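Local coordinates for protein O-methyltransferase family 2 (Planctopirus limnophila, PDB 5I2H) that probably transfers methyl groups from S-adenosyl-L-methionine to hydroxyl groups of its substrates, works as a dimer and binds the flavone apigenin, at residues L40-I45 with R58-S63; G167-V172 with G208-A213; V179-Q184 with G294-I299. All blocks are in the same frame, centred on the assembly; numbering follows the deposited sequence. Where two conformers were deposited one is given.

Overall arrangement
The three contacts fall in two parts of the chain. Contact 1 joins short helices of the dimerisation domain; its centre lies about 40 Å from that of contact 2 and about 43 Å from that of contact 3, both on the opposite side of the chain's centre. Contacts 2 and 3 belong to the catalytic lobe, with centres about 17 Å apart and nearest atoms about 7 Å apart, and their segments alternate along the chain: helix 154-179 supplies contact 2, and the loop leaving that helix supplies contact 3. Contact 2 reaches the apigenin pocket through R168, while contact 3 lays that loop against interior strand 296-301 of the Rossmann-like sheet.

Contact 1 (L40-I45 with R58-S63); sequences LHVFDI and RRLVLS
Two chain turns meet here, the start of helix 42-48 and the end of helix 53-60, with the CA atoms of L40 and L60 only 6.7 Å apart. H41 takes a positive phi between helix 26-39 and the next helix, for which it is the N-cap, and its carbonyl O accepts from I45 N at 3.0 Å. On the other side V61, also with positive phi, closes helix 53-60 in a Schellman motif, and the chain runs on to S63, whose OG caps A66 N at the start of helix 64-76. L60 fills the angle between the two turns. Its CG is anti to its own carbonyl carbon, and from there CD2 reaches to 3.5 Å from L40 O and to 3.8 Å from I45 CD1, the two side chains crossing obliquely. The other methyl, CD1, faces V42 CG2 more loosely, at 4.2 Å. I45 and R59 lie alongside, pointing opposite ways, with I45 CG2 3.7 Å from R59 CG. In the conformer described, bends at chi2 (79°) and chi3 (68°) curl the arginine back. The succession of short helices, followed by the hairpin 80-82/88-90, is consistent with the winged-helix type of dimerisation domain in this family. Methyl packing thus joins the two turns, and R59, an exposed residue, borders it through its CG methylene.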
loop_
_atom_site.group_PDB
_atom_site.type_symbol
_atom_site.label_atom_id
_atom_site.label_comp_id
_atom_site.label_asym_id
_atom_site.label_seq_id
_atom_site.Cartn_x
_atom_site.Cartn_y
_atom_site.Cartn_z
ATOM N N LEU A 40 -1.389 -19.086 5.350
ATOM C CA LEU A 40 -1.558 -20.043 4.265
ATOM C C LEU A 40 -0.286 -20.806 3.939
ATOM O O LEU A 40 -0.342 -21.765 3.183
ATOM C CB LEU A 40 -2.078 -19.323 2.998
ATOM C CG LEU A 40 -3.450 -18.647 3.224
ATOM C CD1 LEU A 40 -3.849 -17.751 2.066
ATOM C CD2 LEU A 40 -4.568 -19.666 3.532
ATOM N N HIS A 41 0.859 -20.407 4.481
ATOM C CA HIS A 41 2.118 -21.129 4.283
ATOM C C HIS A 41 2.530 -21.201 2.808
ATOM O O HIS A 41 3.224 -22.146 2.409
ATOM C CB HIS A 41 2.088 -22.565 4.842
ATOM C CG HIS A 41 1.231 -22.777 6.057
ATOM N ND1 HIS A 41 1.660 -22.490 7.337
ATOM C CD2 HIS A 41 -0.005 -23.326 6.191
ATOM C CE1 HIS A 41 0.716 -22.823 8.203
ATOM N NE2 HIS A 41 -0.307 -23.330 7.534
ATOM N N VAL A 42 2.139 -20.200 1.996
ATOM C CA VAL A 42 2.361 -20.251 0.544
ATOM C C VAL A 42 3.833 -20.477 0.210
ATOM O O VAL A 42 4.174 -21.282 -0.667
ATOM C CB VAL A 42 1.845 -18.963 -0.116
ATOM C CG1 VAL A 42 2.152 -18.964 -1.596
ATOM C CG2 VAL A 42 0.371 -18.858 0.103
ATOM N N PHE A 43 4.724 -19.718 0.851
ATOM C CA PHE A 43 6.132 -19.726 0.450
ATOM C C PHE A 43 6.829 -20.989 0.920
ATOM O O PHE A 43 7.617 -21.579 0.174
ATOM C CB PHE A 43 6.814 -18.474 0.985
ATOM C CG PHE A 43 6.098 -17.217 0.567
ATOM C CD1 PHE A 43 6.123 -16.817 -0.765
ATOM C CD2 PHE A 43 5.324 -16.511 1.474
ATOM C CE1 PHE A 43 5.419 -15.676 -1.183
ATOM C CE2 PHE A 43 4.606 -15.384 1.065
ATOM C CZ PHE A 43 4.668 -14.963 -0.266
ATOM N N ASP A 44 6.500 -21.448 2.122
ATOM C CA ASP A 44 7.087 -22.695 2.576
ATOM C C ASP A 44 6.622 -23.859 1.707
ATOM O O ASP A 44 7.399 -24.793 1.444
ATOM C CB ASP A 44 6.746 -22.912 4.049
ATOM C CG ASP A 44 7.398 -21.878 4.970
ATOM O OD1 ASP A 44 8.560 -21.505 4.741
ATOM O OD2 ASP A 44 6.730 -21.415 5.919
ATOM N N ILE A 45 5.374 -23.814 1.229
ATOM C CA ILE A 45 4.884 -24.888 0.370
ATOM C C ILE A 45 5.599 -24.865 -0.978
ATOM O O ILE A 45 6.140 -25.880 -1.434
ATOM C CB ILE A 45 3.361 -24.788 0.212
ATOM C CG1 ILE A 45 2.691 -25.166 1.533
ATOM C CG2 ILE A 45 2.889 -25.659 -0.954
ATOM C CD1 ILE A 45 1.203 -24.897 1.568
ATOM N N ARG A 58 -5.293 -27.213 -4.655
ATOM C CA ARG A 58 -5.515 -28.360 -3.785
ATOM C C ARG A 58 -4.696 -28.249 -2.502
ATOM O O ARG A 58 -5.221 -28.459 -1.404
ATOM C CB ARG A 58 -5.208 -29.660 -4.538
ATOM N N ARG A 59 -3.413 -27.891 -2.616
ATOM C CA ARG A 59 -2.555 -27.870 -1.430
ATOM C C ARG A 59 -2.922 -26.731 -0.478
ATOM O O ARG A 59 -2.719 -26.843 0.737
ATOM C CB ARG A 59 -1.089 -27.764 -1.853
ATOM C CG ARG A 59 -0.095 -27.911 -0.719
ATOM C CD ARG A 59 0.113 -29.378 -0.313
ATOM N NE ARG A 59 0.793 -30.133 -1.366
ATOM C CZ ARG A 59 2.117 -30.217 -1.502
ATOM N NH1 ARG A 59 2.919 -29.606 -0.634
ATOM N NH2 ARG A 59 2.639 -30.912 -2.510
ATOM N N LEU A 60 -3.440 -25.619 -1.002
ATOM C CA LEU A 60 -3.899 -24.532 -0.157
ATOM C C LEU A 60 -5.350 -24.694 0.263
ATOM O O LEU A 60 -5.815 -23.919 1.107
ATOM C CB LEU A 60 -3.737 -23.190 -0.882
ATOM C CG LEU A 60 -2.311 -22.750 -1.250
ATOM C CD1 LEU A 60 -2.305 -21.390 -1.944
ATOM C CD2 LEU A 60 -1.436 -22.710 0.007
ATOM N N VAL A 61 -6.063 -25.660 -0.321
ATOM C CA VAL A 61 -7.499 -25.897 -0.148
ATOM C C VAL A 61 -8.271 -24.593 -0.370
ATOM O O VAL A 61 -8.988 -24.097 0.509
ATOM C CB VAL A 61 -7.809 -26.608 1.201
ATOM C CG1 VAL A 61 -6.965 -27.845 1.313
ATOM C CG2 VAL A 61 -7.563 -25.778 2.457
ATOM N N LEU A 62 -8.161 -24.060 -1.587
ATOM C CA LEU A 62 -8.801 -22.809 -1.973
ATOM C C LEU A 62 -9.545 -22.998 -3.287
ATOM O O LEU A 62 -9.207 -23.867 -4.099
ATOM C CB LEU A 62 -7.775 -21.655 -2.125
ATOM C CG LEU A 62 -6.998 -21.143 -0.908
ATOM C CD1 LEU A 62 -5.984 -20.057 -1.338
ATOM C CD2 LEU A 62 -7.942 -20.592 0.157
ATOM N N SER A 63 -10.558 -22.167 -3.495
ATOM C CA SER A 63 -11.250 -22.141 -4.776
ATOM C C SER A 63 -10.299 -21.691 -5.877
ATOM O O SER A 63 -9.227 -21.139 -5.616
ATOM C CB SER A 63 -12.459 -21.202 -4.720
ATOM O OG SER A 63 -12.047 -19.845 -4.556
#

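Contact 2 (G167-V172 with G208-A213); sequences GRAWNV and GIYTMA. With AGI (5,7-dihydroxy-2-(4-hydroxyphenyl)-4H-chromen-4-one), chain C.
Helices 154-179 and 209-217 run side by side, their local axes 9.5 Å apart at an angle of 26°, and come closest in backbone where A169 faces I209. The small A169 permits this approach: its CB touches both I209 CG2 and the Y210 ring, 3.7 Å from Y210 CE2. W170 starts off away from helix 209-217, but its indole swings back and lays one face over I209, crossing it at about a right angle. I209 CD1 stands 3.7 Å from the centroid of the W170 five-membered ring, 23° off the normal, a CH-pi contact, while CG2 rests under the six-membered ring near CE3. Y210 reaches the other flank, where V172 CG1 meets the ring edge and the hydroxyl OH lies 3.5 Å from V172 CB; F176 meets the ring edge-to-face. That hydroxyl has a polar task as well. A water at the tyrosine's edge is 2.8 Å from Y210 OH and accepts from R168 NE at 3.0 Å. R168 runs out straight and then bends at chi3, which brings NH1 to 2.7 Å from OAC of apigenin, the N-H...O angle being 145°; Y317 OH is a second partner of NH1. Y109 of the second subunit packs on R168 and hydrogen-bonds the ligand, so the pocket is built from both chains. Y210 and the water therefore form a second shell behind a ligand-binding arginine: the bond from NE to the water probably helps hold the guanidinium for the flavone hydroxyl, whose acidity the positive charge may raise.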
loop_
_atom_site.group_PDB
_atom_site.type_symbol
_atom_site.label_atom_id
_atom_site.label_comp_id
_atom_site.label_asym_id
_atom_site.label_seq_id
_atom_site.Cartn_x
_atom_site.Cartn_y
_atom_site.Cartn_z
ATOM N N GLY A 167 -17.559 9.491 -8.049
ATOM C CA GLY A 167 -16.359 10.314 -8.170
ATOM C C GLY A 167 -15.381 9.748 -9.190
ATOM O O GLY A 167 -14.791 10.489 -9.989
ATOM N N ARG A 168 -15.218 8.421 -9.204
ATOM C CA ARG A 168 -14.378 7.832 -10.243
ATOM C C ARG A 168 -14.971 8.077 -11.625
ATOM O O ARG A 168 -14.256 8.453 -12.556
ATOM C CB ARG A 168 -14.158 6.328 -10.014
ATOM C CG ARG A 168 -13.276 5.715 -11.141
ATOM C CD ARG A 168 -12.918 4.250 -10.891
ATOM N NE ARG A 168 -14.144 3.434 -10.807
ATOM C CZ ARG A 168 -14.251 2.297 -10.129
ATOM N NH1 ARG A 168 -13.191 1.817 -9.473
ATOM N NH2 ARG A 168 -15.415 1.644 -10.109
ATOM N N ALA A 169 -16.289 7.909 -11.773
ATOM C CA ALA A 169 -16.909 8.115 -13.077
ATOM C C ALA A 169 -16.738 9.549 -13.575
ATOM O O ALA A 169 -16.507 9.760 -14.779
ATOM C CB ALA A 169 -18.387 7.741 -13.010
ATOM N N TRP A 170 -16.862 10.554 -12.692
ATOM C CA TRP A 170 -16.667 11.921 -13.188
ATOM C C TRP A 170 -15.244 12.114 -13.704
ATOM O O TRP A 170 -15.015 12.926 -14.605
ATOM C CB TRP A 170 -16.954 12.976 -12.112
ATOM C CG TRP A 170 -18.394 13.084 -11.707
ATOM C CD1 TRP A 170 -18.908 12.862 -10.445
ATOM C CD2 TRP A 170 -19.522 13.465 -12.536
ATOM N NE1 TRP A 170 -20.270 13.037 -10.459
ATOM C CE2 TRP A 170 -20.674 13.424 -11.712
ATOM C CE3 TRP A 170 -19.671 13.819 -13.895
ATOM C CZ2 TRP A 170 -21.963 13.741 -12.204
ATOM C CZ3 TRP A 170 -20.938 14.149 -14.371
ATOM C CH2 TRP A 170 -22.062 14.091 -13.534
ATOM N N ASN A 171 -14.273 11.380 -13.148
ATOM C CA ASN A 171 -12.905 11.498 -13.639
ATOM C C ASN A 171 -12.668 10.746 -14.940
ATOM O O ASN A 171 -11.786 11.142 -15.705
ATOM C CB ASN A 171 -11.909 10.986 -12.600
ATOM C CG ASN A 171 -11.632 12.022 -11.530
ATOM O OD1 ASN A 171 -10.739 12.872 -11.700
ATOM N ND2 ASN A 171 -12.428 12.007 -10.436
ATOM N N VAL A 172 -13.384 9.657 -15.197
ATOM C CA VAL A 172 -13.079 8.789 -16.334
ATOM C C VAL A 172 -14.065 9.002 -17.485
ATOM O O VAL A 172 -13.698 8.841 -18.652
ATOM C CB VAL A 172 -13.072 7.307 -15.913
ATOM C CG1 VAL A 172 -12.717 6.398 -17.137
ATOM C CG2 VAL A 172 -12.066 7.087 -14.747
ATOM N N GLY A 208 -24.975 6.291 -14.095
ATOM C CA GLY A 208 -25.236 6.564 -15.499
ATOM C C GLY A 208 -24.364 7.667 -16.086
ATOM O O GLY A 208 -24.619 8.165 -17.197
ATOM N N ILE A 209 -23.324 8.051 -15.347
ATOM C CA ILE A 209 -22.493 9.192 -15.726
ATOM C C ILE A 209 -21.807 8.945 -17.062
ATOM O O ILE A 209 -21.651 9.880 -17.866
ATOM C CB ILE A 209 -21.494 9.479 -14.599
ATOM C CG1 ILE A 209 -22.248 10.130 -13.423
ATOM C CG2 ILE A 209 -20.362 10.401 -15.055
ATOM C CD1 ILE A 209 -21.436 10.109 -12.131
ATOM N N TYR A 210 -21.369 7.699 -17.325
ATOM C CA TYR A 210 -20.711 7.447 -18.605
ATOM C C TYR A 210 -21.659 7.713 -19.762
ATOM O O TYR A 210 -21.253 8.274 -20.791
ATOM C CB TYR A 210 -20.163 6.023 -18.677
ATOM C CG TYR A 210 -18.991 5.819 -17.731
ATOM C CD1 TYR A 210 -17.694 6.132 -18.110
ATOM C CD2 TYR A 210 -19.182 5.314 -16.445
ATOM C CE1 TYR A 210 -16.626 5.961 -17.236
ATOM C CE2 TYR A 210 -18.114 5.132 -15.566
ATOM C CZ TYR A 210 -16.835 5.446 -15.974
ATOM O OH TYR A 210 -15.765 5.281 -15.110
ATOM N N THR A 211 -22.922 7.287 -19.618
ATOM C CA THR A 211 -23.916 7.530 -20.659
ATOM C C THR A 211 -24.216 9.012 -20.798
ATOM O O THR A 211 -24.338 9.508 -21.925
ATOM C CB THR A 211 -25.185 6.746 -20.351
ATOM O OG1 THR A 211 -24.855 5.354 -20.371
ATOM C CG2 THR A 211 -26.273 7.012 -21.392
HETATM N N MSE A 212 -24.320 9.741 -19.674
HETATM C CA MSE A 212 -24.574 11.177 -19.760
HETATM C C MSE A 212 -23.447 11.891 -20.522
HETATM O O MSE A 212 -23.735 12.772 -21.336
HETATM C CB MSE A 212 -24.766 11.792 -18.378
HETATM C CG MSE A 212 -25.966 11.190 -17.672
HETATM SE SE MSE A 212 -25.901 11.709 -15.822
HETATM C CE MSE A 212 -27.127 10.288 -15.230
ATOM N N ALA A 213 -22.181 11.518 -20.288
ATOM C CA ALA A 213 -21.102 12.115 -21.073
ATOM C C ALA A 213 -21.261 11.796 -22.558
ATOM O O ALA A 213 -21.122 12.683 -23.415
ATOM C CB ALA A 213 -19.744 11.651 -20.549
HETATM C CAG AGI C . -18.165 -1.581 -2.350
HETATM C CAE AGI C . -18.459 -1.569 -0.990
HETATM C CAM AGI C . -19.446 -2.423 -0.506
HETATM O OAB AGI C . -19.716 -2.399 0.832
HETATM C CAF AGI C . -20.138 -3.283 -1.376
HETATM C CAH AGI C . -19.840 -3.296 -2.744
HETATM C CAP AGI C . -18.849 -2.436 -3.222
HETATM C CAQ AGI C . -18.435 -2.350 -4.649
HETATM O OAL AGI C . -17.265 -1.647 -4.819
HETATM C CAJ AGI C . -19.141 -2.910 -5.729
HETATM C CAR AGI C . -18.644 -2.762 -7.038
HETATM O OAA AGI C . -19.271 -3.239 -8.016
HETATM C CAT AGI C . -17.362 -1.992 -7.248
HETATM C CAS AGI C . -16.695 -1.445 -6.044
HETATM C CAK AGI C . -15.512 -0.734 -6.141
HETATM C CAN AGI C . -14.937 -0.522 -7.379
HETATM O OAC AGI C . -13.791 0.197 -7.411
HETATM C CAI AGI C . -15.512 -1.003 -8.566
HETATM C CAO AGI C . -16.693 -1.726 -8.566
HETATM O OAD AGI C . -17.186 -2.158 -9.741
HETATM O O HOH W 1 -16.393 4.401 -12.549
#

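Contact 3 (V179-Q184 with G294-I299); sequences VLPAGQ and GGRLLI
R296 leaves its strand with CB directed at the loop 179-184, which runs nearly antiparallel to segment 294-299. CG lies anti to the carbonyl carbon and CD continues the line, chi2 being 179°. At chi3 (-62°) the chain turns, and NE makes a salt bridge with D265 OD1. D265 opens the neighbouring strand 265-269, so the arginine ties two adjacent parallel strands of the Rossmann-like methyltransferase sheet, order 3-2-1-4-5-7-6, to the loop that leads from helix 154-179 toward strand 199-203. The guanidinium is sandwiched: G183 CA lies over one face, 3.9 Å from CZ, and L180 CD1 over the opposite face, nearest NH2. A CB on G183 would run straight into CZ. At the tip NH1 and NH2 both donate to the single atom P181 O, at 2.9 Å from NH1 and 3.1 Å from NH2. The oxygen lies in the guanidinium plane for both, but only NH2 lies in the carbonyl plane, NH1 standing well above it. An alanine in place of R296 would lose both donors and the salt bridge to D265, and would probably leave the loop less firmly held against the strand. L180 CD1 also meets L298 CD1 at 3.8 Å, the two leucines crossing at about a right angle. At the far end the Q184 amide covers G294, with NE2 3.6 Å from its CA, and a water accepts from Q184 N and donates to G294 O.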
loop_
_atom_site.group_PDB
_atom_site.type_symbol
_atom_site.label_atom_id
_atom_site.label_comp_id
_atom_site.label_asym_id
_atom_site.label_seq_id
_atom_site.Cartn_x
_atom_site.Cartn_y
_atom_site.Cartn_z
ATOM N N VAL A 179 -13.133 8.798 -26.436
ATOM C CA VAL A 179 -12.563 7.726 -27.263
ATOM C C VAL A 179 -13.602 6.766 -27.828
ATOM O O VAL A 179 -13.239 5.914 -28.655
ATOM C CB VAL A 179 -11.490 6.910 -26.515
ATOM C CG1 VAL A 179 -10.397 7.851 -25.995
ATOM C CG2 VAL A 179 -12.113 6.080 -25.389
ATOM N N LEU A 180 -14.868 6.870 -27.430
ATOM C CA LEU A 180 -15.884 6.006 -28.023
ATOM C C LEU A 180 -16.117 6.375 -29.485
ATOM O O LEU A 180 -16.524 7.510 -29.763
ATOM C CB LEU A 180 -17.192 6.119 -27.255
ATOM C CG LEU A 180 -18.330 5.294 -27.840
ATOM C CD1 LEU A 180 -18.042 3.804 -27.719
ATOM C CD2 LEU A 180 -19.608 5.657 -27.114
ATOM N N PRO A 181 -15.892 5.468 -30.439
ATOM C CA PRO A 181 -16.163 5.798 -31.847
ATOM C C PRO A 181 -17.658 5.942 -32.101
ATOM O O PRO A 181 -18.478 5.339 -31.414
ATOM C CB PRO A 181 -15.574 4.605 -32.620
ATOM C CG PRO A 181 -14.594 3.922 -31.643
ATOM C CD PRO A 181 -15.258 4.147 -30.281
ATOM N N ALA A 182 -18.011 6.743 -33.116
ATOM C CA ALA A 182 -19.426 6.951 -33.443
ATOM C C ALA A 182 -20.148 5.657 -33.819
ATOM O O ALA A 182 -21.364 5.551 -33.626
ATOM C CB ALA A 182 -19.563 7.958 -34.593
ATOM N N GLY A 183 -19.446 4.685 -34.395
ATOM C CA GLY A 183 -20.127 3.499 -34.897
ATOM C C GLY A 183 -21.025 3.806 -36.098
ATOM O O GLY A 183 -20.999 4.884 -36.689
ATOM N N GLN A 184 -21.851 2.818 -36.433
ATOM C CA GLN A 184 -22.778 2.940 -37.559
ATOM C C GLN A 184 -23.948 3.864 -37.208
ATOM O O GLN A 184 -24.251 4.093 -36.034
ATOM C CB GLN A 184 -23.352 1.571 -37.950
ATOM C CG GLN A 184 -22.344 0.446 -38.205
ATOM C CD GLN A 184 -23.012 -0.882 -38.590
ATOM O OE1 GLN A 184 -24.243 -0.982 -38.674
ATOM N NE2 GLN A 184 -22.198 -1.899 -38.835
ATOM N N GLY A 294 -24.499 -4.938 -36.285
ATOM C CA GLY A 294 -23.802 -3.681 -36.142
ATOM C C GLY A 294 -23.954 -3.050 -34.776
ATOM O O GLY A 294 -23.315 -2.013 -34.503
ATOM N N GLY A 295 -24.776 -3.631 -33.907
ATOM C CA GLY A 295 -24.737 -3.246 -32.511
ATOM C C GLY A 295 -23.379 -3.537 -31.894
ATOM O O GLY A 295 -22.593 -4.345 -32.391
ATOM N N ARG A 296 -23.084 -2.860 -30.796
ATOM C CA ARG A 296 -21.815 -3.032 -30.096
ATOM C C ARG A 296 -22.025 -3.414 -28.646
ATOM O O ARG A 296 -22.921 -2.896 -27.977
ATOM C CB ARG A 296 -20.961 -1.755 -30.162
ATOM C CG ARG A 296 -20.665 -1.378 -31.631
ATOM C CD ARG A 296 -19.831 -0.105 -31.726
ATOM N NE ARG A 296 -20.506 1.083 -31.163
ATOM C CZ ARG A 296 -19.974 2.301 -31.154
ATOM N NH1 ARG A 296 -18.758 2.482 -31.663
ATOM N NH2 ARG A 296 -20.650 3.329 -30.643
ATOM N N LEU A 297 -21.158 -4.294 -28.158
ATOM C CA LEU A 297 -20.996 -4.503 -26.739
ATOM C C LEU A 297 -19.755 -3.730 -26.312
ATOM O O LEU A 297 -18.653 -3.955 -26.838
ATOM C CB LEU A 297 -20.889 -5.994 -26.400
ATOM C CG LEU A 297 -20.698 -6.297 -24.918
ATOM C CD1 LEU A 297 -21.979 -5.939 -24.168
ATOM C CD2 LEU A 297 -20.325 -7.771 -24.749
ATOM N N LEU A 298 -19.945 -2.810 -25.387
ATOM C CA LEU A 298 -18.878 -1.973 -24.830
ATOM C C LEU A 298 -18.575 -2.485 -23.434
ATOM O O LEU A 298 -19.399 -2.337 -22.519
ATOM C CB LEU A 298 -19.304 -0.509 -24.779
ATOM C CG LEU A 298 -19.848 0.060 -26.101
ATOM C CD1 LEU A 298 -20.440 1.465 -25.851
ATOM C CD2 LEU A 298 -18.886 0.024 -27.284
ATOM N N ILE A 299 -17.402 -3.084 -23.255
ATOM C CA ILE A 299 -16.969 -3.513 -21.923
ATOM C C ILE A 299 -15.945 -2.496 -21.453
ATOM O O ILE A 299 -14.946 -2.258 -22.144
ATOM C CB ILE A 299 -16.377 -4.937 -21.950
ATOM C CG1 ILE A 299 -17.479 -5.958 -22.266
ATOM C CG2 ILE A 299 -15.706 -5.267 -20.626
ATOM C CD1 ILE A 299 -16.919 -7.345 -22.597
HETATM O O HOH W 2 -21.414 0.208 -34.870
#